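Local coordinates for protein thermostable monoacylglycerol lipase (Bacillus, PDB 4LHE) that hydrolyses monoacylglycerols to free fatty acid and glycerol, as a heat-stable lipase of the alpha/beta hydrolase fold, at residues L189-D194 with E217-R222; P118-V123 with S224-T229; Y105-H110 with D182-P187; I91-L96 with P111-I116. All coordinates share one frame; numbering follows the deposited sequence.

Contact 1. Residues L189-D194 with E217-R222; sequences LIFVSD and EIVRLR
Ile190 and Ile218 sit side by side in parallel strands 188-193 and 216-221, the two arms of a beta-alpha-beta unit closed by helix 202-210; strand 216-221 is outermost in the main sheet of the alpha/beta hydrolase fold. Ile190 N donates to Glu217 O, and Ile190 O receives Val219 N at 2.7 Å; the same exchange recurs at Val192, which donates to Val219 O and accepts from Leu221 N. Asp194 N adds a fifth bond, to Leu221 O.

Apolar contacts divide between the two faces of the sheet. On one, beneath helix 234-247, Leu189 CD1 reaches Val219 CG2 at 3.7 Å, and Val219 CG1 and Leu221 CD2 come obliquely against CE1 and CD1 of Phe191, the latter pair at 3.8 Å. On the other, Val192 CG1 meets Ile218 CG2 at 3.8 Å and lies over one face of the Arg220 guanidinium.

Charge collects at the C-terminal ends. Asp194 OD2 takes Arg222 NE through its syn lone pair, 3.2 Å away. Asp194 OD1 also pairs with Arg220 NH1, although the two are modelled too close together, so that geometry is doubtful. A mostly buried apolar seam thus gives way to a salt-bridge network, where Arg222 would be expected to stabilise the carboxylate as an anion.

Contact 2. Residues P118-V123 with S224-T229; sequences PINAAV and SYHVAT. With SO4 (sulfate ion), chain D.
Asn120 reaches across to His226 from just beyond the end of strand 115-119. Its CB lies 3.9 Å from ND1 of the His226 ring, approaching obliquely. With CG anti to the carbonyl carbon (chi1 -72°), the amide slides past the imidazole in the opposite direction, the two planes only 19° apart. At the tip, ND2 donates to His226 O at 2.8 Å, the acceptor close to the amide plane, and rests 4.0 Å from Ala228 CB. The other branch, OD1, accepts from the backbone N of Ser193. Both ends of this buried amide are therefore engaged, which fixes its rotation.

Beside it Ile119 supplies the apolar part: CG2 lies 4.2 Å from Ala228 CB, and CD1 meets Thr229 CG2 at 3.6 Å.

The His226 ring is held at both nitrogens. ND1 is hydrogen-bonded to Asp196 OD2, and NE2 donates to O3 of a sulfate ion, 2.8 Å away, which also binds Ser97 OG and the backbone N of Phe29 and Thr30. The sulfate probably came from the crystallisation liquor. This is the arrangement expected of the catalytic centre of an alpha/beta hydrolase, with Ser97, His226 and Asp196 as the probable triad and the histidine carried on a loop after the last strand.

Contact 3. Residues Y105-H110 with D182-P187; sequences YLAEHH and DRIVCP
Ile184 lays its CG1 against CG of Glu108, 3.5 Å away, the two side chains meeting at a slant. The isoleucine also covers Ala107, whose CB lies 3.8 Å from Ile184 CG1 and 4.0 Å from Ile184 CG2. With CG1 anti to the carbonyl carbon (chi1 -60°), the branch is carried toward the helix, and CD1 is near both Glu108 CG and Ala107 CB. It is the aliphatic part of Glu108 that packs here.

A second patch forms where the two backbones come nearest, at Glu108 and Arg183. Arg183 CB stands 3.9 Å from Glu108 CB and 3.7 Å from Glu108 O, while the rest of the arginine bends away at chi2, its NH1 in a salt bridge to Asp182 OD2. Cys186 SG adds a looser touch on Ala107 CB.

Polar linkage is slight. A water accepts from Val185 N at 3.0 Å and gives a weak bond to Ala107 O, bridging the C-terminal part of the helix and the loop.

The contact joins the end of helix 98-109 to the connection between helix 164-179 and strand 188-193. Ile116 of strand 115-119 lies beneath Ala107, Ile184 and Cys186 alike, and helix 164-179 flanks Tyr105 and Glu108 through Thr177.

Contact 4. Residues I91-L96 with P111-I116; sequences IFVTGL and PDICGI
Val93, within strand 90-96, and Ile113, just before strand 115-119, meet at about a right angle, CG2 of the valine 3.7 Å from CD1 of the isoleucine. Strand 90-96, helix 98-109 and strand 115-119 make a beta-alpha-beta crossover of the alpha/beta hydrolase fold. Farther along, Gly95 belongs to a GxSxG sequence consistent with the nucleophile elbow.

The Val93 side chain lies on the same sheet face as Ile116, and CB of the valine is 4.2 Å from Ile116 CG2. Ile116 CG1 sits between its own backbone N and carbonyl carbon (chi1 55°), and the far end of the side chain leads away from strand 90-96, to Leu104 and Ala107 of the helix. Phe92 takes the other face. Its ring lies obliquely against the backbone of Cys114 and Gly115, with CD1 3.6 Å from Gly115 CA and CE1 4.0 Å from Cys114 CB. Gly115, without a side chain, lets the Phe92 ring lie close to its backbone.

Two backbone bonds join the segments: Val93 N donates to Gly115 O at 3.1 Å, and Cys114 N gives its hydrogen to Ile91 O at 2.9 Å, nearly in line with the carbonyl bond.

Strand 115-119 ties the set together: it pairs with strand 90-96 in contact 4, and its continuation enters contact 2. Strand 188-193, on its other side, carries contact 1, which touches contact 2 through the backbone pair Phe191 O and Asn120 N. Contacts 2, 3 and 4 are largely buried, whereas contact 1 runs from the interior to the surface at its charged end. Contacts 1 and 4 share parallel-strand chemistry, backbone bonds with apolar side chains on both faces. Contact 3 instead packs a helix end on a loop, its centre about 8 Å from that of contact 4. Contact 2, nearest the chain's centre, holds the histidine of the probable triad, while contact 4 holds a glycine of the probable nucleophile elbow.

Contact 1. Residues L189-D194 with E217-R222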
loop_
_atom_site.group_PDB
_atom_site.type_symbol
_atom_site.label_atom_id
_atom_site.label_comp_id
_atom_site.label_asym_id
_atom_site.label_seq_id
_atom_site.Cartn_x
_atom_site.Cartn_y
_atom_site.Cartn_z
ATOM N N LEU A 189 -6.805 -8.777 7.801
ATOM C CA LEU A 189 -5.952 -8.491 8.944
ATOM C C LEU A 189 -5.524 -7.034 8.790
ATOM O O LEU A 189 -4.807 -6.676 7.849
ATOM C CB LEU A 189 -4.718 -9.405 8.951
ATOM C CG LEU A 189 -3.646 -9.133 10.016
ATOM C CD1 LEU A 189 -4.234 -9.326 11.393
ATOM C CD2 LEU A 189 -2.396 -10.009 9.847
ATOM N N ILE A 190 -5.970 -6.196 9.713
ATOM C CA ILE A 190 -5.867 -4.748 9.548
ATOM C C ILE A 190 -4.894 -4.167 10.561
ATOM O O ILE A 190 -5.207 -4.109 11.754
ATOM C CB ILE A 190 -7.267 -4.100 9.700
ATOM C CG1 ILE A 190 -8.235 -4.652 8.642
ATOM C CG2 ILE A 190 -7.199 -2.583 9.585
ATOM C CD1 ILE A 190 -9.677 -4.190 8.830
ATOM N N PHE A 191 -3.711 -3.749 10.087
ATOM C CA PHE A 191 -2.732 -3.051 10.917
ATOM C C PHE A 191 -2.969 -1.547 10.987
ATOM O O PHE A 191 -3.296 -0.909 9.986
ATOM C CB PHE A 191 -1.310 -3.284 10.387
ATOM C CG PHE A 191 -0.821 -4.699 10.570
ATOM C CD1 PHE A 191 -0.476 -5.176 11.832
ATOM C CD2 PHE A 191 -0.698 -5.553 9.477
ATOM C CE1 PHE A 191 -0.023 -6.486 11.996
ATOM C CE2 PHE A 191 -0.238 -6.848 9.642
ATOM C CZ PHE A 191 0.094 -7.320 10.891
ATOM N N VAL A 192 -2.769 -0.975 12.173
ATOM C CA VAL A 192 -2.904 0.466 12.335
ATOM C C VAL A 192 -1.906 0.976 13.368
ATOM O O VAL A 192 -1.768 0.414 14.460
ATOM C CB VAL A 192 -4.346 0.875 12.701
ATOM C CG1 VAL A 192 -4.804 0.164 13.976
ATOM C CG2 VAL A 192 -4.444 2.389 12.846
ATOM N N SER A 193 -1.169 2.010 12.987
ATOM C CA SER A 193 -0.209 2.612 13.887
ATOM C C SER A 193 -0.957 3.616 14.752
ATOM O O SER A 193 -1.608 4.525 14.213
ATOM C CB SER A 193 0.909 3.298 13.093
ATOM O OG SER A 193 1.739 2.340 12.448
ATOM N N ASP A 194 -0.892 3.428 16.072
ATOM C CA ASP A 194 -1.510 4.353 17.030
ATOM C C ASP A 194 -1.097 5.772 16.707
ATOM O O ASP A 194 -1.925 6.683 16.662
ATOM C CB ASP A 194 -1.066 4.056 18.467
ATOM C CG ASP A 194 -1.678 2.795 19.028
ATOM O OD1 ASP A 194 -2.736 2.378 18.525
ATOM O OD2 ASP A 194 -1.099 2.220 19.978
ATOM N N GLU A 217 -9.905 -8.667 11.604
ATOM C CA GLU A 217 -9.330 -8.256 12.886
ATOM C C GLU A 217 -8.511 -6.962 12.769
ATOM O O GLU A 217 -7.903 -6.692 11.724
ATOM C CB GLU A 217 -8.447 -9.381 13.429
ATOM C CG GLU A 217 -7.749 -9.089 14.744
ATOM C CD GLU A 217 -6.694 -10.132 15.100
ATOM O OE1 GLU A 217 -5.995 -9.928 16.120
ATOM O OE2 GLU A 217 -6.556 -11.141 14.362
ATOM N N ILE A 218 -8.490 -6.160 13.834
ATOM C CA ILE A 218 -7.616 -4.990 13.865
ATOM C C ILE A 218 -6.439 -5.208 14.801
ATOM O O ILE A 218 -6.609 -5.587 15.971
ATOM C CB ILE A 218 -8.362 -3.706 14.243
ATOM C CG1 ILE A 218 -9.405 -3.377 13.180
ATOM C CG2 ILE A 218 -7.381 -2.543 14.386
ATOM C CD1 ILE A 218 -10.079 -2.025 13.357
ATOM N N VAL A 219 -5.235 -4.985 14.278
ATOM C CA VAL A 219 -4.028 -5.112 15.082
ATOM C C VAL A 219 -3.347 -3.754 15.242
ATOM O O VAL A 219 -2.984 -3.091 14.250
ATOM C CB VAL A 219 -3.077 -6.191 14.499
ATOM C CG1 VAL A 219 -1.759 -6.233 15.249
ATOM C CG2 VAL A 219 -3.753 -7.552 14.555
ATOM N N ARG A 220 -3.203 -3.334 16.496
ATOM C CA ARG A 220 -2.589 -2.047 16.826
ATOM C C ARG A 220 -1.062 -2.137 16.913
ATOM O O ARG A 220 -0.511 -3.064 17.519
ATOM C CB ARG A 220 -3.167 -1.489 18.134
ATOM C CG ARG A 220 -4.675 -1.225 18.082
ATOM C CD ARG A 220 -5.024 0.087 18.776
ATOM N NE ARG A 220 -5.973 0.882 17.990
ATOM C CZ ARG A 220 -5.646 1.913 17.201
ATOM N NH1 ARG A 220 -4.378 2.304 17.079
ATOM N NH2 ARG A 220 -6.599 2.563 16.529
ATOM N N LEU A 221 -0.394 -1.184 16.267
ATOM C CA LEU A 221 1.055 -1.105 16.258
ATOM C C LEU A 221 1.463 0.041 17.173
ATOM O O LEU A 221 1.193 1.212 16.875
ATOM C CB LEU A 221 1.568 -0.866 14.836
ATOM C CG LEU A 221 1.207 -1.954 13.813
ATOM C CD1 LEU A 221 1.679 -1.596 12.395
ATOM C CD2 LEU A 221 1.791 -3.308 14.253
ATOM N N ARG A 222 2.131 -0.296 18.272
ATOM C CA ARG A 222 2.344 0.669 19.355
ATOM C C ARG A 222 3.649 1.458 19.302
ATOM O O ARG A 222 3.762 2.505 19.953
ATOM C CB ARG A 222 2.205 -0.028 20.713
ATOM C CG ARG A 222 0.909 0.303 21.430
ATOM C CD ARG A 222 -0.008 -0.900 21.679
ATOM N NE ARG A 222 -1.380 -0.418 21.852
ATOM C CZ ARG A 222 -2.392 -1.128 22.338
ATOM N NH1 ARG A 222 -2.214 -2.386 22.721
ATOM N NH2 ARG A 222 -3.591 -0.567 22.433
#

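Contact 2. Residues P118-V123 with S224-T229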
loop_
_atom_site.group_PDB
_atom_site.type_symbol
_atom_site.label_atom_id
_atom_site.label_comp_id
_atom_site.label_asym_id
_atom_site.label_seq_id
_atom_site.Cartn_x
_atom_site.Cartn_y
_atom_site.Cartn_z
ATOM N N PRO A 118 -4.049 -4.927 4.781
ATOM C CA PRO A 118 -3.790 -3.489 4.617
ATOM C C PRO A 118 -3.083 -2.919 5.847
ATOM O O PRO A 118 -3.407 -3.310 6.965
ATOM C CB PRO A 118 -5.200 -2.895 4.484
ATOM C CG PRO A 118 -6.112 -3.897 5.171
ATOM C CD PRO A 118 -5.487 -5.239 4.949
ATOM N N ILE A 119 -2.115 -2.031 5.647
ATOM C CA ILE A 119 -1.369 -1.459 6.771
ATOM C C ILE A 119 -1.492 0.051 6.683
ATOM O O ILE A 119 -1.049 0.637 5.696
ATOM C CB ILE A 119 0.131 -1.804 6.659
ATOM C CG1 ILE A 119 0.334 -3.318 6.524
ATOM C CG2 ILE A 119 0.916 -1.219 7.822
ATOM C CD1 ILE A 119 1.799 -3.729 6.332
ATOM N N ASN A 120 -2.071 0.685 7.701
ATOM C CA ASN A 120 -2.333 2.127 7.656
ATOM C C ASN A 120 -3.000 2.594 6.353
ATOM O O ASN A 120 -2.696 3.676 5.836
ATOM C CB ASN A 120 -1.052 2.927 7.922
ATOM C CG ASN A 120 -0.615 2.862 9.374
ATOM O OD1 ASN A 120 -1.434 2.670 10.278
ATOM N ND2 ASN A 120 0.682 3.021 9.607
ATOM N N ALA A 121 -3.898 1.761 5.832
ATOM C CA ALA A 121 -4.603 2.026 4.578
ATOM C C ALA A 121 -5.427 3.303 4.667
ATOM O O ALA A 121 -6.043 3.591 5.702
ATOM C CB ALA A 121 -5.488 0.852 4.203
ATOM N N ALA A 122 -5.416 4.058 3.571
ATOM C CA ALA A 122 -6.095 5.350 3.477
ATOM C C ALA A 122 -7.422 5.219 2.736
ATOM O O ALA A 122 -7.453 4.771 1.584
ATOM C CB ALA A 122 -5.192 6.346 2.762
ATOM N N VAL A 123 -8.509 5.631 3.390
ATOM C CA VAL A 123 -9.862 5.473 2.846
ATOM C C VAL A 123 -10.679 6.774 2.915
ATOM O O VAL A 123 -11.552 7.028 2.072
ATOM C CB VAL A 123 -10.583 4.276 3.535
ATOM C CG1 VAL A 123 -12.044 4.566 3.780
ATOM C CG2 VAL A 123 -10.399 2.992 2.715
ATOM N N SER A 224 5.286 2.505 16.286
ATOM C CA SER A 224 5.532 2.906 14.906
ATOM C C SER A 224 4.710 4.104 14.514
ATOM O O SER A 224 3.578 4.258 14.958
ATOM C CB SER A 224 5.183 1.766 13.944
ATOM O OG SER A 224 6.042 0.668 14.124
ATOM N N TYR A 225 5.264 4.931 13.641
ATOM C CA TYR A 225 4.464 5.968 13.014
ATOM C C TYR A 225 4.031 5.456 11.639
ATOM O O TYR A 225 4.186 4.268 11.327
ATOM C CB TYR A 225 5.283 7.231 12.754
ATOM C CG TYR A 225 5.823 7.911 13.991
ATOM C CD1 TYR A 225 5.288 7.656 15.250
ATOM C CD2 TYR A 225 6.876 8.818 13.892
ATOM C CE1 TYR A 225 5.800 8.287 16.380
ATOM C CE2 TYR A 225 7.392 9.449 15.007
ATOM C CZ TYR A 225 6.849 9.184 16.245
ATOM O OH TYR A 225 7.371 9.822 17.349
ATOM N N HIS A 226 3.500 6.356 10.823
ATOM C CA HIS A 226 2.892 5.975 9.547
ATOM C C HIS A 226 3.580 4.897 8.715
ATOM O O HIS A 226 2.931 3.941 8.276
ATOM C CB HIS A 226 2.709 7.199 8.666
ATOM C CG HIS A 226 1.965 6.917 7.399
ATOM N ND1 HIS A 226 0.734 6.299 7.388
ATOM C CD2 HIS A 226 2.267 7.179 6.103
ATOM C CE1 HIS A 226 0.304 6.196 6.141
ATOM N NE2 HIS A 226 1.216 6.722 5.342
ATOM N N VAL A 227 4.872 5.074 8.468
ATOM C CA VAL A 227 5.620 4.165 7.589
ATOM C C VAL A 227 6.015 2.911 8.364
ATOM O O VAL A 227 7.197 2.631 8.550
ATOM C CB VAL A 227 6.881 4.828 7.047
ATOM C CG1 VAL A 227 7.498 3.978 5.908
ATOM C CG2 VAL A 227 6.542 6.212 6.531
ATOM N N ALA A 228 5.006 2.169 8.815
ATOM C CA ALA A 228 5.178 1.089 9.796
ATOM C C ALA A 228 6.031 -0.093 9.287
ATOM O O ALA A 228 6.664 -0.795 10.070
ATOM C CB ALA A 228 3.791 0.607 10.259
ATOM N N THR A 229 6.048 -0.293 7.968
ATOM C CA THR A 229 6.752 -1.421 7.351
ATOM C C THR A 229 8.265 -1.272 7.474
ATOM O O THR A 229 9.017 -2.244 7.337
ATOM C CB THR A 229 6.382 -1.540 5.866
ATOM O OG1 THR A 229 6.600 -0.273 5.224
ATOM C CG2 THR A 229 4.909 -1.935 5.702
HETATM S S SO4 D . 1.993 6.943 1.634
HETATM O O1 SO4 D . 2.749 7.780 0.706
HETATM O O2 SO4 D . 2.859 5.858 2.141
HETATM O O3 SO4 D . 1.556 7.759 2.767
HETATM O O4 SO4 D . 0.818 6.438 0.919
#

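Contact 3. Residues Y105-H110 with D182-P187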
loop_
_atom_site.group_PDB
_atom_site.type_symbol
_atom_site.label_atom_id
_atom_site.label_comp_id
_atom_site.label_asym_id
_atom_site.label_seq_id
_atom_site.Cartn_x
_atom_site.Cartn_y
_atom_site.Cartn_z
ATOM N N TYR A 105 -8.952 -2.095 -2.935
ATOM C CA TYR A 105 -9.511 -1.944 -4.279
ATOM C C TYR A 105 -9.515 -3.270 -5.013
ATOM O O TYR A 105 -10.535 -3.674 -5.577
ATOM C CB TYR A 105 -8.673 -0.930 -5.067
ATOM C CG TYR A 105 -9.207 -0.574 -6.438
ATOM C CD1 TYR A 105 -10.005 0.545 -6.611
ATOM C CD2 TYR A 105 -8.895 -1.336 -7.563
ATOM C CE1 TYR A 105 -10.493 0.897 -7.860
ATOM C CE2 TYR A 105 -9.383 -0.995 -8.817
ATOM C CZ TYR A 105 -10.176 0.131 -8.954
ATOM O OH TYR A 105 -10.672 0.500 -10.187
ATOM N N LEU A 106 -8.370 -3.948 -4.992
ATOM C CA LEU A 106 -8.194 -5.198 -5.716
ATOM C C LEU A 106 -9.078 -6.302 -5.153
ATOM O O LEU A 106 -9.590 -7.142 -5.900
ATOM C CB LEU A 106 -6.729 -5.619 -5.662
ATOM C CG LEU A 106 -6.096 -6.075 -6.964
ATOM C CD1 LEU A 106 -5.838 -4.881 -7.852
ATOM C CD2 LEU A 106 -4.802 -6.816 -6.671
ATOM N N ALA A 107 -9.256 -6.303 -3.834
ATOM C CA ALA A 107 -10.117 -7.290 -3.195
ATOM C C ALA A 107 -11.569 -7.079 -3.660
ATOM O O ALA A 107 -12.311 -8.044 -3.878
ATOM C CB ALA A 107 -9.998 -7.198 -1.665
ATOM N N GLU A 108 -11.959 -5.811 -3.822
ATOM C CA GLU A 108 -13.283 -5.460 -4.346
ATOM C C GLU A 108 -13.533 -5.972 -5.767
ATOM O O GLU A 108 -14.678 -6.231 -6.152
ATOM C CB GLU A 108 -13.485 -3.937 -4.301
ATOM C CG GLU A 108 -13.565 -3.392 -2.894
ATOM C CD GLU A 108 -13.365 -1.906 -2.818
ATOM O OE1 GLU A 108 -13.178 -1.273 -3.870
ATOM O OE2 GLU A 108 -13.412 -1.360 -1.704
ATOM N N HIS A 109 -12.468 -6.112 -6.549
ATOM C CA HIS A 109 -12.606 -6.507 -7.945
ATOM C C HIS A 109 -12.320 -7.985 -8.196
ATOM O O HIS A 109 -12.712 -8.528 -9.237
ATOM C CB HIS A 109 -11.715 -5.633 -8.837
ATOM C CG HIS A 109 -12.223 -4.238 -9.021
ATOM N ND1 HIS A 109 -12.466 -3.387 -7.966
ATOM C CD2 HIS A 109 -12.529 -3.541 -10.144
ATOM C CE1 HIS A 109 -12.903 -2.227 -8.425
ATOM N NE2 HIS A 109 -12.951 -2.297 -9.746
ATOM N N HIS A 110 -11.640 -8.634 -7.252
ATOM C CA HIS A 110 -11.309 -10.056 -7.369
ATOM C C HIS A 110 -11.543 -10.822 -6.045
ATOM O O HIS A 110 -10.602 -11.011 -5.266
ATOM C CB HIS A 110 -9.822 -10.256 -7.750
ATOM C CG HIS A 110 -9.373 -9.535 -8.989
ATOM N ND1 HIS A 110 -9.529 -10.058 -10.257
ATOM C CD2 HIS A 110 -8.701 -8.366 -9.148
ATOM C CE1 HIS A 110 -9.015 -9.222 -11.145
ATOM N NE2 HIS A 110 -8.507 -8.187 -10.497
ATOM N N ASP A 182 -18.019 -3.058 0.810
ATOM C CA ASP A 182 -18.959 -4.174 0.902
ATOM C C ASP A 182 -18.685 -5.306 -0.101
ATOM O O ASP A 182 -19.118 -6.443 0.104
ATOM C CB ASP A 182 -20.375 -3.629 0.705
ATOM C CG ASP A 182 -20.495 -2.794 -0.553
ATOM O OD1 ASP A 182 -20.239 -1.565 -0.492
ATOM O OD2 ASP A 182 -20.826 -3.374 -1.610
ATOM N N ARG A 183 -17.970 -4.996 -1.180
ATOM C CA ARG A 183 -17.581 -6.007 -2.171
ATOM C C ARG A 183 -16.530 -6.987 -1.633
ATOM O O ARG A 183 -16.331 -8.065 -2.198
ATOM C CB ARG A 183 -17.026 -5.336 -3.438
ATOM C CG ARG A 183 -17.883 -4.193 -4.026
ATOM C CD ARG A 183 -18.974 -4.694 -4.978
ATOM N NE ARG A 183 -19.575 -3.615 -5.778
ATOM C CZ ARG A 183 -20.721 -2.997 -5.482
ATOM N NH1 ARG A 183 -21.403 -3.343 -4.395
ATOM N NH2 ARG A 183 -21.190 -2.030 -6.271
ATOM N N ILE A 184 -15.845 -6.602 -0.555
ATOM C CA ILE A 184 -14.761 -7.412 0.001
ATOM C C ILE A 184 -15.287 -8.482 0.960
ATOM O O ILE A 184 -15.885 -8.157 1.978
ATOM C CB ILE A 184 -13.726 -6.537 0.749
ATOM C CG1 ILE A 184 -13.107 -5.507 -0.196
ATOM C CG2 ILE A 184 -12.625 -7.399 1.315
ATOM C CD1 ILE A 184 -12.133 -4.535 0.504
ATOM N N VAL A 185 -15.045 -9.755 0.647
ATOM C CA VAL A 185 -15.491 -10.831 1.531
ATOM C C VAL A 185 -14.374 -11.760 2.060
ATOM O O VAL A 185 -14.659 -12.699 2.820
ATOM C CB VAL A 185 -16.592 -11.697 0.861
ATOM C CG1 VAL A 185 -17.751 -10.833 0.378
ATOM C CG2 VAL A 185 -16.003 -12.502 -0.276
ATOM N N CYS A 186 -13.120 -11.514 1.676
ATOM C CA CYS A 186 -12.037 -12.406 2.090
ATOM C C CYS A 186 -11.554 -12.038 3.484
ATOM O O CYS A 186 -11.837 -10.934 3.966
ATOM C CB CYS A 186 -10.888 -12.351 1.085
ATOM S SG CYS A 186 -10.095 -10.738 0.982
ATOM N N PRO A 187 -10.867 -12.975 4.169
ATOM C CA PRO A 187 -10.293 -12.664 5.486
ATOM C C PRO A 187 -9.460 -11.375 5.489
ATOM O O PRO A 187 -8.710 -11.102 4.549
ATOM C CB PRO A 187 -9.391 -13.876 5.759
ATOM C CG PRO A 187 -10.129 -15.005 5.108
ATOM C CD PRO A 187 -10.697 -14.403 3.821
HETATM O O HOH W 1 -12.877 -10.281 -1.396
#

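Contact 4. Residues I91-L96 with P111-I116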
loop_
_atom_site.group_PDB
_atom_site.type_symbol
_atom_site.label_atom_id
_atom_site.label_comp_id
_atom_site.label_asym_id
_atom_site.label_seq_id
_atom_site.Cartn_x
_atom_site.Cartn_y
_atom_site.Cartn_z
ATOM N N ILE A 91 -3.755 -16.411 -3.449
ATOM C CA ILE A 91 -3.166 -15.080 -3.510
ATOM C C ILE A 91 -3.564 -14.264 -2.288
ATOM O O ILE A 91 -4.745 -14.200 -1.933
ATOM C CB ILE A 91 -3.582 -14.363 -4.803
ATOM C CG1 ILE A 91 -2.877 -15.002 -6.012
ATOM C CG2 ILE A 91 -3.266 -12.909 -4.719
ATOM C CD1 ILE A 91 -3.253 -14.389 -7.343
ATOM N N PHE A 92 -2.570 -13.673 -1.625
ATOM C CA PHE A 92 -2.830 -12.676 -0.597
ATOM C C PHE A 92 -2.292 -11.334 -1.043
ATOM O O PHE A 92 -1.307 -11.278 -1.788
ATOM C CB PHE A 92 -2.099 -13.053 0.683
ATOM C CG PHE A 92 -2.584 -14.313 1.294
ATOM C CD1 PHE A 92 -3.826 -14.357 1.917
ATOM C CD2 PHE A 92 -1.787 -15.453 1.271
ATOM C CE1 PHE A 92 -4.279 -15.545 2.504
ATOM C CE2 PHE A 92 -2.230 -16.627 1.850
ATOM C CZ PHE A 92 -3.478 -16.674 2.464
ATOM N N VAL A 93 -2.917 -10.257 -0.576
ATOM C CA VAL A 93 -2.466 -8.916 -0.932
ATOM C C VAL A 93 -2.206 -8.120 0.356
ATOM O O VAL A 93 -2.960 -8.237 1.324
ATOM C CB VAL A 93 -3.486 -8.209 -1.863
ATOM C CG1 VAL A 93 -2.922 -6.884 -2.400
ATOM C CG2 VAL A 93 -3.881 -9.155 -3.042
ATOM N N THR A 94 -1.105 -7.367 0.373
ATOM C CA THR A 94 -0.779 -6.484 1.490
ATOM C C THR A 94 -0.206 -5.176 0.939
ATOM O O THR A 94 0.373 -5.131 -0.155
ATOM C CB THR A 94 0.206 -7.132 2.483
ATOM O OG1 THR A 94 0.410 -6.260 3.605
ATOM C CG2 THR A 94 1.572 -7.417 1.823
ATOM N N GLY A 95 -0.391 -4.086 1.663
ATOM C CA GLY A 95 0.148 -2.839 1.164
ATOM C C GLY A 95 0.125 -1.759 2.208
ATOM O O GLY A 95 -0.680 -1.814 3.136
ATOM N N LEU A 96 0.999 -0.773 2.036
ATOM C CA LEU A 96 1.122 0.332 2.972
ATOM C C LEU A 96 0.382 1.587 2.500
ATOM O O LEU A 96 0.560 2.029 1.364
ATOM C CB LEU A 96 2.601 0.664 3.165
ATOM C CG LEU A 96 2.914 1.892 4.011
ATOM C CD1 LEU A 96 2.489 1.662 5.465
ATOM C CD2 LEU A 96 4.404 2.199 3.907
ATOM N N PRO A 111 -12.784 -11.259 -5.765
ATOM C CA PRO A 111 -12.891 -12.102 -4.558
ATOM C C PRO A 111 -12.303 -13.534 -4.636
ATOM O O PRO A 111 -12.515 -14.330 -3.718
ATOM C CB PRO A 111 -14.400 -12.116 -4.259
ATOM C CG PRO A 111 -15.068 -11.504 -5.465
ATOM C CD PRO A 111 -14.060 -10.599 -6.092
ATOM N N ASP A 112 -11.553 -13.861 -5.681
ATOM C CA ASP A 112 -10.753 -15.083 -5.631
ATOM C C ASP A 112 -9.564 -14.888 -4.671
ATOM O O ASP A 112 -8.899 -15.845 -4.267
ATOM C CB ASP A 112 -10.268 -15.496 -7.023
ATOM C CG ASP A 112 -9.301 -14.493 -7.626
ATOM O OD1 ASP A 112 -9.756 -13.645 -8.429
ATOM O OD2 ASP A 112 -8.089 -14.549 -7.303
ATOM N N ILE A 113 -9.305 -13.635 -4.313
ATOM C CA ILE A 113 -8.247 -13.307 -3.359
ATOM C C ILE A 113 -8.522 -13.971 -2.005
ATOM O O ILE A 113 -9.607 -13.825 -1.434
ATOM C CB ILE A 113 -8.079 -11.768 -3.240
ATOM C CG1 ILE A 113 -7.429 -11.225 -4.513
ATOM C CG2 ILE A 113 -7.211 -11.391 -2.050
ATOM C CD1 ILE A 113 -7.192 -9.708 -4.498
ATOM N N CYS A 114 -7.547 -14.724 -1.502
ATOM C CA CYS A 114 -7.770 -15.507 -0.291
ATOM C C CYS A 114 -7.602 -14.698 0.999
ATOM O O CYS A 114 -7.904 -15.197 2.078
ATOM C CB CYS A 114 -6.871 -16.741 -0.281
ATOM S SG CYS A 114 -7.353 -18.005 -1.514
ATOM N N GLY A 115 -7.142 -13.453 0.893
ATOM C CA GLY A 115 -7.001 -12.618 2.083
ATOM C C GLY A 115 -6.242 -11.325 1.847
ATOM O O GLY A 115 -5.456 -11.225 0.900
ATOM N N ILE A 116 -6.470 -10.331 2.708
ATOM C CA ILE A 116 -5.779 -9.051 2.578
ATOM C C ILE A 116 -5.172 -8.553 3.875
ATOM O O ILE A 116 -5.717 -8.780 4.961
ATOM C CB ILE A 116 -6.681 -7.945 1.988
ATOM C CG1 ILE A 116 -7.969 -7.775 2.809
ATOM C CG2 ILE A 116 -6.978 -8.233 0.508
ATOM C CD1 ILE A 116 -8.883 -6.705 2.248
#